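PDB 4EQ3: interferon gamma receptor 1 from Gallus gallus, which probably binds the cytokine interferon gamma at the cell surface through its extracellular region, the two-domain part of a membrane-anchored receptor described here. Local coordinates for residues Ser21-Thr26 against Glu100-Gln104. Numbering follows the deposited sequence.
Sequences SKNFRT and EFVLQ
How a β-hairpin end can be covered by the chain that leaves its own domain is well illustrated by residues 21-26 and 100-104 of this receptor. S21, extended, lies next to the end of strand 17-22 with its CA-to-CB bond toward the second segment; its CA is 7.6 Å from that of L103, the nearest CA pair. With chi1 t, S21 sets CB 3.8 Å from CZ of F101, at the ring edge, and OG 3.3 Å from CD1 of L103. K22 to R25 form a type I' turn, N23 and F24 both with positive phi (phi/psi 59°/32° and 74°/8°); K22 N to R25 O (3.0 Å) and R25 N to K22 O (3.1 Å) close the two-residue hairpin. The CA-to-CB bond of F24 (chi1 m) runs sideways, yet F24 CD1 lies 3.9 Å from L103 CD2, at the ring edge; F132 and F196 of the following domain meet this ring edge-to-face. The CA-to-CB bond of R25 points away, and its guanidinium salt-bridges D68. T26 turns its CB toward 100-104: CG2 lies 4.1 Å from F101 CZ, and OG1 is hydrogen-bonded to S21 OG (2.9 Å). F101 has an extended backbone (-125°/126°) and chi1 t; V102 occupies the N-cap position before helix 103-106, which L103 (chi1 t, chi2 p) begins. The setting is the domain junction of a class II cytokine receptor, built from fibronectin type III-like modules. The S21-T26 bond meets part of these hydroxyls' hydrogen-bonding need, helping them sit against F101 and L103; van der Waals and apolar contact joins the segments, burying 185 Å².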
# COMPACT_ATOMS: atom_id res chain seq x y z
N SER A 21 0.57 5.51 -4.17
CA SER A 21 1.08 4.22 -3.74
C SER A 21 0.28 3.71 -2.56
O SER A 21 0.22 4.37 -1.52
CB SER A 21 2.55 4.32 -3.35
OG SER A 21 3.05 3.08 -2.91
N LYS A 22 -0.39 2.59 -2.73
CA LYS A 22 -1.14 1.94 -1.67
C LYS A 22 -1.02 0.43 -1.68
O LYS A 22 -1.27 -0.15 -2.70
CB LYS A 22 -2.61 2.36 -1.72
CG LYS A 22 -3.53 1.83 -0.65
CD LYS A 22 -4.21 2.92 0.02
CE LYS A 22 -5.72 2.90 -0.14
NZ LYS A 22 -6.31 4.25 -0.17
N ASN A 23 -0.66 -0.15 -0.54
CA ASN A 23 -0.52 -1.60 -0.43
C ASN A 23 0.50 -2.12 -1.43
O ASN A 23 0.38 -3.24 -1.93
CB ASN A 23 -1.87 -2.28 -0.65
CG ASN A 23 -2.84 -2.00 0.47
OD1 ASN A 23 -4.06 -2.10 0.29
ND2 ASN A 23 -2.31 -1.65 1.63
N PHE A 24 1.51 -1.30 -1.70
CA PHE A 24 2.63 -1.68 -2.55
C PHE A 24 2.28 -1.72 -4.03
O PHE A 24 3.07 -2.17 -4.85
CB PHE A 24 3.23 -3.01 -2.08
CG PHE A 24 3.78 -2.94 -0.69
CD1 PHE A 24 5.02 -2.36 -0.45
CD2 PHE A 24 3.07 -3.44 0.39
CE1 PHE A 24 5.54 -2.29 0.84
CE2 PHE A 24 3.57 -3.37 1.68
CZ PHE A 24 4.81 -2.79 1.90
N ARG A 25 1.07 -1.26 -4.35
CA ARG A 25 0.73 -0.96 -5.74
C ARG A 25 1.00 0.52 -5.96
O ARG A 25 0.33 1.38 -5.38
CB ARG A 25 -0.73 -1.30 -6.04
CG ARG A 25 -1.14 -1.12 -7.50
CD ARG A 25 -0.54 -2.20 -8.44
NE ARG A 25 -1.15 -3.52 -8.27
CZ ARG A 25 -1.04 -4.52 -9.15
NH1 ARG A 25 -1.63 -5.69 -8.92
NH2 ARG A 25 -0.34 -4.36 -10.27
N THR A 26 1.99 0.82 -6.79
CA THR A 26 2.33 2.21 -7.06
C THR A 26 2.00 2.59 -8.49
O THR A 26 2.46 1.95 -9.43
CB THR A 26 3.81 2.48 -6.80
OG1 THR A 26 4.14 2.09 -5.46
CG2 THR A 26 4.12 3.95 -6.98
N GLU A 100 9.84 14.10 -5.37
CA GLU A 100 10.62 12.99 -4.85
C GLU A 100 9.67 11.95 -4.26
O GLU A 100 8.70 12.30 -3.59
CB GLU A 100 11.57 13.48 -3.76
CG GLU A 100 12.30 12.38 -3.02
CD GLU A 100 13.34 12.94 -2.05
OE1 GLU A 100 13.40 14.17 -1.89
OE2 GLU A 100 14.10 12.15 -1.46
N PHE A 101 9.97 10.68 -4.49
CA PHE A 101 9.12 9.62 -3.97
C PHE A 101 9.92 8.64 -3.14
O PHE A 101 10.93 8.10 -3.59
CB PHE A 101 8.38 8.88 -5.09
CG PHE A 101 7.60 7.68 -4.61
CD1 PHE A 101 6.29 7.82 -4.15
CD2 PHE A 101 8.17 6.42 -4.61
CE1 PHE A 101 5.57 6.71 -3.70
CE2 PHE A 101 7.45 5.31 -4.17
CZ PHE A 101 6.16 5.45 -3.71
N VAL A 102 9.45 8.43 -1.91
CA VAL A 102 10.03 7.46 -1.00
C VAL A 102 8.92 6.57 -0.46
O VAL A 102 8.01 7.06 0.20
CB VAL A 102 10.71 8.16 0.17
CG1 VAL A 102 11.37 7.14 1.05
CG2 VAL A 102 11.73 9.17 -0.35
N LEU A 103 8.98 5.28 -0.76
CA LEU A 103 7.90 4.36 -0.41
C LEU A 103 7.56 4.39 1.08
O LEU A 103 6.40 4.41 1.44
CB LEU A 103 8.22 2.94 -0.87
CG LEU A 103 7.10 1.91 -0.68
CD1 LEU A 103 5.86 2.29 -1.48
CD2 LEU A 103 7.59 0.52 -1.06
N GLN A 104 8.59 4.40 1.93
CA GLN A 104 8.39 4.42 3.38
C GLN A 104 7.64 5.67 3.84
O GLN A 104 6.91 5.63 4.83
CB GLN A 104 9.75 4.34 4.10
CG GLN A 104 9.68 4.50 5.61
CD GLN A 104 9.77 5.95 6.06
OE1 GLN A 104 10.60 6.71 5.56
NE2 GLN A 104 8.92 6.33 7.00